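Local coordinates for putative fumarylacetoacetate hydrolase family protein (Yersinia pestis, PDB 3S52), which is of unknown function but belongs to the fumarylacetoacetate hydrolase family and has a mixed beta-sheet core, at residues Leu76-Gly81 / Pro173-Met178; Gly143-Ala148 / Thr169-Leu174; Tyr5-Trp10 / Gly187-Thr192; Gly135-Ala140 / Ile209-Lys214. All coordinates share one frame; numbering follows the deposited sequence.

Contact 1. Residues Leu76-Gly81 / Pro173-Met178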
loop_
_atom_site.group_PDB
_atom_site.type_symbol
_atom_site.label_atom_id
_atom_site.label_comp_id
_atom_site.label_asym_id
_atom_site.label_seq_id
_atom_site.Cartn_x
_atom_site.Cartn_y
_atom_site.Cartn_z
ATOM N N LEU A 76 15.554 9.960 2.273
ATOM C CA LEU A 76 16.445 9.149 1.454
ATOM C C LEU A 76 15.647 7.965 0.908
ATOM O O LEU A 76 14.956 7.268 1.671
ATOM C CB LEU A 76 17.634 8.646 2.288
ATOM C CG LEU A 76 18.558 7.720 1.495
ATOM C CD1 LEU A 76 19.365 8.518 0.498
ATOM C CD2 LEU A 76 19.477 6.922 2.426
ATOM N N ALA A 77 15.701 7.761 -0.407
ATOM C CA ALA A 77 15.025 6.610 -1.020
ATOM C C ALA A 77 16.073 5.582 -1.451
ATOM O O ALA A 77 17.118 5.945 -1.976
ATOM C CB ALA A 77 14.197 7.053 -2.238
ATOM N N VAL A 78 15.779 4.307 -1.230
ATOM C CA VAL A 78 16.696 3.225 -1.548
ATOM C C VAL A 78 16.021 2.330 -2.580
ATOM O O VAL A 78 14.873 1.929 -2.398
ATOM C CB VAL A 78 16.999 2.398 -0.290
ATOM C CG1 VAL A 78 17.970 1.281 -0.591
ATOM C CG2 VAL A 78 17.512 3.303 0.826
ATOM N N LEU A 79 16.723 2.048 -3.670
ATOM C CA LEU A 79 16.206 1.187 -4.729
ATOM C C LEU A 79 16.696 -0.238 -4.519
ATOM O O LEU A 79 17.903 -0.484 -4.405
ATOM C CB LEU A 79 16.664 1.709 -6.102
ATOM C CG LEU A 79 16.246 0.955 -7.378
ATOM C CD1 LEU A 79 14.743 0.893 -7.542
ATOM C CD2 LEU A 79 16.880 1.586 -8.613
ATOM N N ILE A 80 15.756 -1.178 -4.470
ATOM C CA ILE A 80 16.094 -2.579 -4.321
ATOM C C ILE A 80 16.355 -3.193 -5.704
ATOM O O ILE A 80 15.534 -3.058 -6.607
ATOM C CB ILE A 80 14.969 -3.374 -3.614
ATOM C CG1 ILE A 80 14.565 -2.715 -2.284
ATOM C CG2 ILE A 80 15.403 -4.820 -3.411
ATOM C CD1 ILE A 80 15.710 -2.552 -1.300
ATOM N N GLY A 81 17.500 -3.851 -5.871
ATOM C CA GLY A 81 17.837 -4.474 -7.148
ATOM C C GLY A 81 17.716 -5.990 -7.179
ATOM O O GLY A 81 17.818 -6.603 -8.244
ATOM N N PRO A 173 19.240 -2.809 8.847
ATOM C CA PRO A 173 18.255 -3.469 9.714
ATOM C C PRO A 173 16.807 -3.067 9.404
ATOM O O PRO A 173 15.888 -3.865 9.616
ATOM C CB PRO A 173 18.641 -3.005 11.129
ATOM C CG PRO A 173 19.621 -1.836 10.928
ATOM C CD PRO A 173 20.293 -2.107 9.609
ATOM N N LEU A 174 16.589 -1.848 8.925
ATOM C CA LEU A 174 15.221 -1.433 8.607
ATOM C C LEU A 174 14.680 -2.291 7.460
ATOM O O LEU A 174 13.580 -2.858 7.526
ATOM C CB LEU A 174 15.169 0.055 8.220
ATOM C CG LEU A 174 13.799 0.614 7.802
ATOM C CD1 LEU A 174 12.829 0.645 8.958
ATOM C CD2 LEU A 174 13.963 2.021 7.217
ATOM N N ILE A 175 15.469 -2.394 6.405
ATOM C CA ILE A 175 15.025 -3.115 5.232
ATOM C C ILE A 175 14.903 -4.594 5.565
ATOM O O ILE A 175 13.993 -5.273 5.102
ATOM C CB ILE A 175 15.943 -2.878 4.025
ATOM C CG1 ILE A 175 15.867 -1.413 3.596
ATOM C CG2 ILE A 175 15.532 -3.772 2.869
ATOM C CD1 ILE A 175 16.775 -1.075 2.405
ATOM N N SER A 176 15.809 -5.087 6.399
ATOM C CA SER A 176 15.721 -6.461 6.849
ATOM C C SER A 176 14.379 -6.660 7.542
ATOM O O SER A 176 13.627 -7.584 7.229
ATOM C CB SER A 176 16.882 -6.784 7.792
ATOM O OG SER A 176 16.780 -8.101 8.284
ATOM N N TYR A 177 14.073 -5.771 8.474
ATOM C CA TYR A 177 12.798 -5.819 9.179
ATOM C C TYR A 177 11.580 -5.800 8.237
ATOM O O TYR A 177 10.695 -6.667 8.344
ATOM C CB TYR A 177 12.716 -4.690 10.213
ATOM C CG TYR A 177 11.403 -4.651 10.957
ATOM C CD1 TYR A 177 11.075 -5.627 11.896
ATOM C CD2 TYR A 177 10.479 -3.652 10.704
ATOM C CE1 TYR A 177 9.853 -5.594 12.575
ATOM C CE2 TYR A 177 9.263 -3.602 11.379
ATOM C CZ TYR A 177 8.954 -4.571 12.310
ATOM O OH TYR A 177 7.733 -4.505 12.963
HETATM N N MSE A 178 11.537 -4.837 7.316
HETATM C CA MSE A 178 10.428 -4.736 6.349
HETATM C C MSE A 178 10.210 -6.050 5.601
HETATM O O MSE A 178 9.082 -6.460 5.346
HETATM C CB MSE A 178 10.681 -3.630 5.315
HETATM C CG MSE A 178 10.708 -2.222 5.871
HETATM SE SE MSE A 178 11.439 -0.951 4.534
HETATM C CE MSE A 178 10.901 0.737 5.448
#
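Ile175 points from helix 171-181 at Val78 and Ile80 of strand 70-80. This is helix-on-sheet packing against the mixed sheet of a fumarylacetoacetate hydrolase-type fold. The contact is small, burying 98 Å² in all, and purely apolar. No hydrogen bond joins the two segments.

One methyl does all the touching from the helix side. Ile175 CG1 lies beside its own backbone N (chi1 -65°), and the chain then runs on extended, with CD1 trans at chi2 179°. That stretches CD1 out from the helix to the strand. There it meets two methyls. Ile80 comes at it tip to tip, CD1 to CD1, at 4.1 Å. Val78 crosses the isoleucine at a slant, and its CG1 is 4.0 Å from Ile175 CD1. Val78 and Ile80 are two apart on the strand, and both send their CB toward the helix. Ile175 CD1 therefore reaches both of them.

The backbones stay well separated. The nearest CA atoms, of Val78 and Ile175, are 9.4 Å apart, and side chains fill the interval. All three touching residues are buried. Other apolar groups close round them. Ile175 also rests on Val92 of helix 89-95, on Val190 of strand 189-191 and on Leu184. Val78 also packs on Ile96 and Tyr99 of strand 96-107.

The helix keeps its own backbone bonds here. Away from this contact, Tyr177 OH is hydrogen-bonded to Lys123 NZ of the second subunit. Tyr177 N donates to Pro173 O at 2.9 Å, one turn back.

Contact 2. Residues Gly143-Ala148 / Thr169-Leu174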
loop_
_atom_site.group_PDB
_atom_site.type_symbol
_atom_site.label_atom_id
_atom_site.label_comp_id
_atom_site.label_asym_id
_atom_site.label_seq_id
_atom_site.Cartn_x
_atom_site.Cartn_y
_atom_site.Cartn_z
ATOM N N GLY A 143 28.686 6.644 -1.777
ATOM C CA GLY A 143 29.369 6.753 -0.500
ATOM C C GLY A 143 28.581 6.093 0.621
ATOM O O GLY A 143 27.753 5.210 0.379
ATOM N N ASP A 144 28.813 6.543 1.849
ATOM C CA ASP A 144 28.176 5.938 3.002
ATOM C C ASP A 144 26.753 6.458 3.087
ATOM O O ASP A 144 26.517 7.637 3.347
ATOM C CB ASP A 144 28.948 6.309 4.269
ATOM C CG ASP A 144 28.368 5.670 5.524
ATOM O OD1 ASP A 144 27.266 5.083 5.462
ATOM O OD2 ASP A 144 29.020 5.774 6.588
ATOM N N ALA A 145 25.803 5.552 2.872
ATOM C CA ALA A 145 24.373 5.864 2.846
ATOM C C ALA A 145 23.862 6.410 4.175
ATOM O O ALA A 145 22.989 7.274 4.209
ATOM C CB ALA A 145 23.572 4.639 2.429
ATOM N N GLN A 146 24.438 5.890 5.254
ATOM C CA GLN A 146 24.074 6.261 6.612
ATOM C C GLN A 146 24.704 7.583 7.046
ATOM O O GLN A 146 24.669 7.935 8.221
ATOM C CB GLN A 146 24.477 5.145 7.579
ATOM C CG GLN A 146 23.556 4.979 8.776
ATOM C CD GLN A 146 22.137 4.632 8.383
ATOM O OE1 GLN A 146 21.867 3.545 7.882
ATOM N NE2 GLN A 146 21.219 5.557 8.617
ATOM N N GLN A 147 25.277 8.311 6.096
ATOM C CA GLN A 147 25.900 9.596 6.393
ATOM C C GLN A 147 25.517 10.645 5.359
ATOM O O GLN A 147 26.122 11.710 5.277
ATOM C CB GLN A 147 27.417 9.453 6.470
ATOM C CG GLN A 147 27.908 8.939 7.805
ATOM C CD GLN A 147 29.278 9.465 8.160
ATOM O OE1 GLN A 147 29.408 10.475 8.849
ATOM N NE2 GLN A 147 30.312 8.785 7.686
ATOM N N ALA A 148 24.500 10.329 4.570
ATOM C CA ALA A 148 24.005 11.238 3.531
ATOM C C ALA A 148 23.234 12.464 4.044
ATOM O O ALA A 148 22.447 12.369 4.982
ATOM C CB ALA A 148 23.160 10.471 2.524
ATOM N N THR A 169 16.268 3.750 13.283
ATOM C CA THR A 169 16.587 2.426 12.765
ATOM C C THR A 169 17.353 2.614 11.454
ATOM O O THR A 169 16.806 3.151 10.499
ATOM C CB THR A 169 15.311 1.580 12.518
ATOM O OG1 THR A 169 14.465 1.620 13.678
ATOM C CG2 THR A 169 15.677 0.113 12.202
ATOM N N PRO A 170 18.637 2.208 11.421
ATOM C CA PRO A 170 19.503 2.388 10.253
ATOM C C PRO A 170 18.978 1.618 9.046
ATOM O O PRO A 170 18.172 0.702 9.216
ATOM C CB PRO A 170 20.835 1.793 10.718
ATOM C CG PRO A 170 20.781 1.880 12.189
ATOM C CD PRO A 170 19.361 1.546 12.516
ATOM N N ILE A 171 19.435 1.994 7.852
ATOM C CA ILE A 171 18.919 1.456 6.589
ATOM C C ILE A 171 18.861 -0.067 6.494
ATOM O O ILE A 171 17.829 -0.647 6.149
ATOM C CB ILE A 171 19.755 1.979 5.397
ATOM C CG1 ILE A 171 19.550 3.490 5.218
ATOM C CG2 ILE A 171 19.418 1.222 4.129
ATOM C CD1 ILE A 171 20.599 4.126 4.318
ATOM N N ILE A 172 19.980 -0.721 6.769
ATOM C CA ILE A 172 20.043 -2.169 6.596
ATOM C C ILE A 172 19.107 -2.970 7.521
ATOM O O ILE A 172 18.259 -3.713 7.039
ATOM C CB ILE A 172 21.502 -2.670 6.638
ATOM C CG1 ILE A 172 22.187 -2.289 5.320
ATOM C CG2 ILE A 172 21.554 -4.170 6.839
ATOM C CD1 ILE A 172 23.659 -2.017 5.466
ATOM N N PRO A 173 19.240 -2.809 8.847
ATOM C CA PRO A 173 18.255 -3.469 9.714
ATOM C C PRO A 173 16.807 -3.067 9.404
ATOM O O PRO A 173 15.888 -3.865 9.616
ATOM C CB PRO A 173 18.641 -3.005 11.129
ATOM C CG PRO A 173 19.621 -1.836 10.928
ATOM C CD PRO A 173 20.293 -2.107 9.609
ATOM N N LEU A 174 16.589 -1.848 8.925
ATOM C CA LEU A 174 15.221 -1.433 8.607
ATOM C C LEU A 174 14.680 -2.291 7.460
ATOM O O LEU A 174 13.580 -2.858 7.526
ATOM C CB LEU A 174 15.169 0.055 8.220
ATOM C CG LEU A 174 13.799 0.614 7.802
ATOM C CD1 LEU A 174 12.829 0.645 8.958
ATOM C CD2 LEU A 174 13.963 2.021 7.217
HETATM O O HOH W 1 22.469 0.768 7.486
#
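Gln146 bends at chi2 (61°), and this kink in its side chain brings the amide to the start of helix 171-181, where Ile171 N meets OE1. A glutamine oxygen meets the first N-H groups of a helix, just after the N-cap residue Pro170. The contact joins the loop after helix 139-142 to that helix. Ile171 N donates to Gln146 OE1 at 2.9 Å. The bond is fairly straight, 163° at the hydrogen, and the donor is tilted 19° from the carbonyl plane.

The same oxygen accepts from a water, which in turn accepts from Ile172 N. One amide oxygen thus serves two successive N-H groups of the first helical turn, one directly and one through water. At the other end of the amide, Gln146 NE2 is hydrogen-bonded to Thr164 O, which should help fix the rotation of the group. Pro170 lies across the glutamine, with its CB 3.5 Å from OE1.

The loop is shaped by an Asx turn, in which Gln146 N reaches Asp144 OD1 from above the carboxylate plane. Beside the polar bond is an apolar touch: Ala145 CB lies 3.6 Å from Ile171 CD1.

Contact 3. Residues Tyr5-Trp10 / Gly187-Thr192. With SO4 (sulfate ion), chain F.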
loop_
_atom_site.group_PDB
_atom_site.type_symbol
_atom_site.label_atom_id
_atom_site.label_comp_id
_atom_site.label_asym_id
_atom_site.label_seq_id
_atom_site.Cartn_x
_atom_site.Cartn_y
_atom_site.Cartn_z
ATOM N N TYR A 5 4.704 6.078 -13.586
ATOM C CA TYR A 5 6.071 6.400 -13.236
ATOM C C TYR A 5 7.042 5.367 -13.790
ATOM O O TYR A 5 6.727 4.175 -13.843
ATOM C CB TYR A 5 6.178 6.447 -11.711
ATOM C CG TYR A 5 7.577 6.274 -11.169
ATOM C CD1 TYR A 5 8.064 5.010 -10.865
ATOM C CD2 TYR A 5 8.412 7.370 -10.956
ATOM C CE1 TYR A 5 9.343 4.832 -10.369
ATOM C CE2 TYR A 5 9.704 7.199 -10.442
ATOM C CZ TYR A 5 10.157 5.925 -10.157
ATOM O OH TYR A 5 11.424 5.720 -9.651
ATOM N N GLN A 6 8.226 5.827 -14.192
ATOM C CA GLN A 6 9.338 4.928 -14.514
ATOM C C GLN A 6 10.605 5.309 -13.731
ATOM O O GLN A 6 10.909 6.489 -13.554
ATOM C CB GLN A 6 9.658 4.975 -16.014
ATOM C CG GLN A 6 8.517 4.559 -16.945
ATOM C CD GLN A 6 8.782 4.982 -18.382
ATOM O OE1 GLN A 6 8.889 6.175 -18.681
ATOM N NE2 GLN A 6 8.917 4.008 -19.272
ATOM N N HIS A 7 11.345 4.309 -13.272
ATOM C CA HIS A 7 12.607 4.548 -12.579
ATOM C C HIS A 7 13.580 5.198 -13.530
ATOM O O HIS A 7 13.610 4.856 -14.701
ATOM C CB HIS A 7 13.233 3.224 -12.144
ATOM C CG HIS A 7 12.447 2.473 -11.113
ATOM N ND1 HIS A 7 12.091 3.022 -9.902
ATOM C CD2 HIS A 7 11.998 1.195 -11.096
ATOM C CE1 HIS A 7 11.451 2.118 -9.182
ATOM N NE2 HIS A 7 11.375 1.001 -9.887
ATOM N N ARG A 8 14.406 6.100 -13.015
ATOM C CA ARG A 8 15.389 6.784 -13.833
ATOM C C ARG A 8 16.700 6.967 -13.082
ATOM O O ARG A 8 16.709 7.018 -11.854
ATOM C CB ARG A 8 14.835 8.136 -14.296
ATOM C CG ARG A 8 13.749 7.985 -15.365
ATOM C CD ARG A 8 13.243 9.320 -15.878
ATOM N NE ARG A 8 12.108 9.127 -16.782
ATOM C CZ ARG A 8 12.218 8.671 -18.025
ATOM N NH1 ARG A 8 13.413 8.366 -18.523
ATOM N NH2 ARG A 8 11.136 8.511 -18.777
ATOM N N ASP A 9 17.815 7.074 -13.803
ATOM C CA ASP A 9 19.041 7.457 -13.108
ATOM C C ASP A 9 19.126 8.977 -12.922
ATOM O O ASP A 9 18.244 9.715 -13.377
ATOM C CB ASP A 9 20.313 6.840 -13.740
ATOM C CG ASP A 9 20.618 7.368 -15.143
ATOM O OD1 ASP A 9 20.025 8.384 -15.552
ATOM O OD2 ASP A 9 21.490 6.770 -15.828
ATOM N N TRP A 10 20.168 9.450 -12.241
ATOM C CA TRP A 10 20.271 10.882 -11.970
ATOM C C TRP A 10 20.228 11.697 -13.261
ATOM O O TRP A 10 19.680 12.794 -13.294
ATOM C CB TRP A 10 21.535 11.238 -11.164
ATOM C CG TRP A 10 21.400 12.599 -10.525
ATOM C CD1 TRP A 10 21.875 13.793 -11.000
ATOM C CD2 TRP A 10 20.703 12.895 -9.313
ATOM N NE1 TRP A 10 21.521 14.810 -10.144
ATOM C CE2 TRP A 10 20.797 14.281 -9.104
ATOM C CE3 TRP A 10 20.006 12.116 -8.381
ATOM C CZ2 TRP A 10 20.214 14.906 -8.001
ATOM C CZ3 TRP A 10 19.443 12.728 -7.296
ATOM C CH2 TRP A 10 19.552 14.112 -7.108
ATOM N N GLY A 187 13.219 -3.448 -7.954
ATOM C CA GLY A 187 12.457 -2.311 -8.432
ATOM C C GLY A 187 11.598 -1.681 -7.349
ATOM O O GLY A 187 11.035 -0.611 -7.556
ATOM N N ASP A 188 11.471 -2.333 -6.193
ATOM C CA ASP A 188 10.752 -1.679 -5.107
ATOM C C ASP A 188 11.635 -0.592 -4.522
ATOM O O ASP A 188 12.856 -0.627 -4.657
ATOM C CB ASP A 188 10.284 -2.649 -4.022
ATOM C CG ASP A 188 9.040 -3.451 -4.440
ATOM O OD1 ASP A 188 8.359 -3.086 -5.424
ATOM O OD2 ASP A 188 8.736 -4.451 -3.769
ATOM N N ILE A 189 11.009 0.380 -3.876
ATOM C CA ILE A 189 11.728 1.497 -3.302
ATOM C C ILE A 189 11.454 1.502 -1.806
ATOM O O ILE A 189 10.337 1.199 -1.373
ATOM C CB ILE A 189 11.241 2.834 -3.936
ATOM C CG1 ILE A 189 11.513 2.857 -5.447
ATOM C CG2 ILE A 189 11.862 4.028 -3.250
ATOM C CD1 ILE A 189 10.741 3.959 -6.191
ATOM N N VAL A 190 12.466 1.851 -1.018
ATOM C CA VAL A 190 12.285 1.997 0.416
ATOM C C VAL A 190 12.544 3.439 0.798
ATOM O O VAL A 190 13.569 4.015 0.403
ATOM C CB VAL A 190 13.226 1.084 1.204
ATOM C CG1 VAL A 190 13.241 1.487 2.687
ATOM C CG2 VAL A 190 12.818 -0.374 1.017
ATOM N N LEU A 191 11.597 4.032 1.527
ATOM C CA LEU A 191 11.761 5.382 2.065
ATOM C C LEU A 191 12.183 5.249 3.511
ATOM O O LEU A 191 11.615 4.450 4.257
ATOM C CB LEU A 191 10.463 6.190 1.973
ATOM C CG LEU A 191 9.993 6.552 0.562
ATOM C CD1 LEU A 191 8.883 7.613 0.622
ATOM C CD2 LEU A 191 11.152 7.047 -0.277
ATOM N N THR A 192 13.209 5.998 3.890
ATOM C CA THR A 192 13.868 5.800 5.176
ATOM C C THR A 192 13.454 6.789 6.286
ATOM O O THR A 192 14.019 6.766 7.375
ATOM C CB THR A 192 15.393 5.809 5.004
ATOM O OG1 THR A 192 15.788 7.081 4.478
ATOM C CG2 THR A 192 15.825 4.715 4.037
HETATM S S SO4 F . 24.025 17.712 -10.091
HETATM O O1 SO4 F . 24.408 19.068 -9.699
HETATM O O2 SO4 F . 24.281 17.508 -11.516
HETATM O O3 SO4 F . 24.824 16.769 -9.312
HETATM O O4 SO4 F . 22.599 17.526 -9.843
#
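His7 offers a buried carbonyl only a bent, weak hydrogen bond: NE2 to Gly187 O is 2.9 Å, but the angle at the hydrogen is just 124°. The contact lays the N-terminal loop against the start of strand 189-191, part of the mixed sheet of this fumarylacetoacetate hydrolase-type fold. Gly187 O lies at the edge of the imidazole, near its plane. NE2 has another partner, Pro18 O, so the two carbonyls share one ring nitrogen.

The other nitrogen, ND1, lies at the edge of the Tyr5 ring, in its plane. Tyr5 OH and His7 ND1 are 2.8 Å apart and hydrogen-bonded, and either could be the donor. His7 is therefore held at both nitrogens, which restricts turning of its ring. His7 CG sits beside its backbone N (chi1 -66°), which puts NE2 at Gly187 O and CE1 at Ile189.

Ile189 supplies the apolar part. Its CD1 touches the edge of the imidazole, 3.6 Å from His7 CE1, and His7 and Ile189 run past each other in opposite directions. The tyrosine meets the same methyl obliquely. Further along the loop, Trp10 NE1 donates to a sulfate ion, probably from the crystallisation liquor. Tyr5 OH is 3.9 Å from Ile189 CD1.

Contact 4. Residues Gly135-Ala140 / Ile209-Lys214. With SO4 (sulfate ion), chain F.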
loop_
_atom_site.group_PDB
_atom_site.type_symbol
_atom_site.label_atom_id
_atom_site.label_comp_id
_atom_site.label_asym_id
_atom_site.label_seq_id
_atom_site.Cartn_x
_atom_site.Cartn_y
_atom_site.Cartn_z
ATOM N N GLY A 135 15.924 10.643 -9.701
ATOM C CA GLY A 135 16.625 9.532 -10.305
ATOM C C GLY A 135 17.518 8.916 -9.242
ATOM O O GLY A 135 17.742 9.517 -8.192
ATOM N N PHE A 136 18.031 7.726 -9.517
ATOM C CA PHE A 136 18.899 7.031 -8.582
ATOM C C PHE A 136 20.382 7.134 -8.921
ATOM O O PHE A 136 20.772 7.107 -10.097
ATOM C CB PHE A 136 18.463 5.568 -8.424
ATOM C CG PHE A 136 17.136 5.428 -7.749
ATOM C CD1 PHE A 136 17.049 5.405 -6.363
ATOM C CD2 PHE A 136 15.970 5.403 -8.494
ATOM C CE1 PHE A 136 15.811 5.313 -5.740
ATOM C CE2 PHE A 136 14.735 5.308 -7.876
ATOM C CZ PHE A 136 14.663 5.268 -6.489
ATOM N N ILE A 137 21.179 7.273 -7.864
ATOM C CA ILE A 137 22.637 7.301 -7.919
ATOM C C ILE A 137 23.226 5.917 -7.657
ATOM O O ILE A 137 22.800 5.238 -6.738
ATOM C CB ILE A 137 23.178 8.254 -6.856
ATOM C CG1 ILE A 137 22.611 9.661 -7.085
ATOM C CG2 ILE A 137 24.704 8.262 -6.856
ATOM C CD1 ILE A 137 22.702 10.551 -5.869
ATOM N N PRO A 138 24.222 5.494 -8.460
ATOM C CA PRO A 138 24.750 4.141 -8.249
ATOM C C PRO A 138 25.311 3.961 -6.849
ATOM O O PRO A 138 25.893 4.880 -6.271
ATOM C CB PRO A 138 25.864 4.031 -9.296
ATOM C CG PRO A 138 25.463 5.013 -10.370
ATOM C CD PRO A 138 24.851 6.161 -9.614
ATOM N N VAL A 139 25.134 2.770 -6.302
ATOM C CA VAL A 139 25.758 2.428 -5.030
ATOM C C VAL A 139 27.250 2.801 -5.015
ATOM O O VAL A 139 27.752 3.349 -4.028
ATOM C CB VAL A 139 25.598 0.941 -4.736
ATOM C CG1 VAL A 139 26.464 0.531 -3.547
ATOM C CG2 VAL A 139 24.151 0.627 -4.475
ATOM N N ALA A 140 27.944 2.517 -6.116
ATOM C CA ALA A 140 29.388 2.781 -6.230
ATOM C C ALA A 140 29.803 4.257 -6.103
ATOM O O ALA A 140 30.912 4.549 -5.671
ATOM C CB ALA A 140 29.927 2.208 -7.531
ATOM N N ILE A 209 15.893 20.775 -3.976
ATOM C CA ILE A 209 16.121 19.603 -3.149
ATOM C C ILE A 209 17.536 19.124 -3.357
ATOM O O ILE A 209 18.000 19.031 -4.485
ATOM C CB ILE A 209 15.172 18.452 -3.500
ATOM C CG1 ILE A 209 13.713 18.864 -3.311
ATOM C CG2 ILE A 209 15.490 17.219 -2.653
ATOM C CD1 ILE A 209 12.887 18.698 -4.558
HETATM N N MSE A 210 18.222 18.803 -2.272
HETATM C CA MSE A 210 19.594 18.338 -2.409
HETATM C C MSE A 210 19.860 17.044 -1.672
HETATM O O MSE A 210 19.377 16.839 -0.554
HETATM C CB MSE A 210 20.571 19.408 -1.975
HETATM C CG MSE A 210 20.906 20.376 -3.090
HETATM SE SE MSE A 210 22.095 21.770 -2.461
HETATM C CE MSE A 210 20.724 23.012 -1.870
ATOM N N LEU A 211 20.603 16.166 -2.335
ATOM C CA LEU A 211 20.996 14.884 -1.764
ATOM C C LEU A 211 22.505 14.884 -1.884
ATOM O O LEU A 211 23.050 14.866 -2.996
ATOM C CB LEU A 211 20.391 13.722 -2.550
ATOM C CG LEU A 211 20.772 12.313 -2.090
ATOM C CD1 LEU A 211 20.312 12.068 -0.658
ATOM C CD2 LEU A 211 20.175 11.260 -3.025
ATOM N N ASN A 212 23.165 14.928 -0.736
ATOM C CA ASN A 212 24.570 15.267 -0.685
ATOM C C ASN A 212 24.804 16.478 -1.570
ATOM O O ASN A 212 24.072 17.459 -1.472
ATOM C CB ASN A 212 25.418 14.075 -1.082
ATOM C CG ASN A 212 25.362 12.974 -0.037
ATOM O OD1 ASN A 212 25.272 13.253 1.166
ATOM N ND2 ASN A 212 25.400 11.726 -0.485
ATOM N N GLY A 213 25.794 16.404 -2.450
ATOM C CA GLY A 213 26.113 17.544 -3.290
ATOM C C GLY A 213 25.309 17.653 -4.581
ATOM O O GLY A 213 25.733 18.338 -5.519
ATOM N N LYS A 214 24.154 16.995 -4.649
ATOM C CA LYS A 214 23.449 16.925 -5.922
ATOM C C LYS A 214 22.055 17.514 -5.819
ATOM O O LYS A 214 21.344 17.259 -4.849
ATOM C CB LYS A 214 23.416 15.489 -6.433
ATOM C CG LYS A 214 24.810 14.902 -6.575
ATOM C CD LYS A 214 24.764 13.459 -7.010
ATOM C CE LYS A 214 24.272 13.342 -8.440
ATOM N NZ LYS A 214 25.101 14.133 -9.373
HETATM S S SO4 F . 24.025 17.712 -10.091
HETATM O O1 SO4 F . 24.408 19.068 -9.699
HETATM O O2 SO4 F . 24.281 17.508 -11.516
HETATM O O3 SO4 F . 24.824 16.769 -9.312
HETATM O O4 SO4 F . 22.599 17.526 -9.843
#
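A beta hairpin with a type II' turn, Leu211 to Lys214, packs here against the end of strand 131-138. The hairpin links strands 206-211 and 214-219, which are neighbours in the four-stranded antiparallel sheet. Strand 131-138 belongs to the mixed sheet, so the contact joins the two sheets of the chain.

Ile137 is the centre of it. Its CG1 stands beside the backbone N (chi1 -59°) and chi2 is near trans, which carries CD1 to the side chains of the two end residues of the turn. CD1 lies 3.9 Å from Leu211 CD2, and the two side chains run past each other in opposite directions. On the lysine, it lies 3.7 Å from Lys214 CD, with the two side chains at a slant. Phe142 of helix 139-142 also covers Ile137 and Leu211, and Leu211 further touches Leu76 and Leu150.

The turn is closed by two backbone bonds. Leu211 N donates to Lys214 O at 2.8 Å, and Lys214 N to Leu211 O at 2.9 Å. They bring the leucine and lysine side by side.

Bends at chi3 and chi4 curl Lys214 back and bring NZ to a sulfate ion, probably from the crystallisation liquor. NZ donates to sulfate O3 at 2.7 Å. Trp10 NE1 and Thr215 N also bind the ion, and Trp10 forms a cation-pi contact with the lysine.

The lysine thus works in two ways. Its methylene groups cover Ile137, while in this crystal its charged end would be steadied by the anion and the indole.

In the fold
Contacts 1, 3 and 4 are buried, and contact 2 only partly. Contacts 1 and 3 meet in the mixed sheet, where strands 70-80 and 189-191 are neighbours. Contact 1 is wholly apolar, whereas contact 3 adds a weak hydrogen bond from a histidine to a backbone carbonyl. Contacts 1 and 2 use the same helix, 171-181: at its start a glutamine oxygen takes backbone N-H groups, directly and through a water; one turn on, Ile175 makes apolar contacts alone with strand 70-80. Contact 4 is apolar at Ile137 and Leu211, with a lysine whose charged end meets the sulfate, and it ties in the second sheet. Contacts 3 and 4 share that ion.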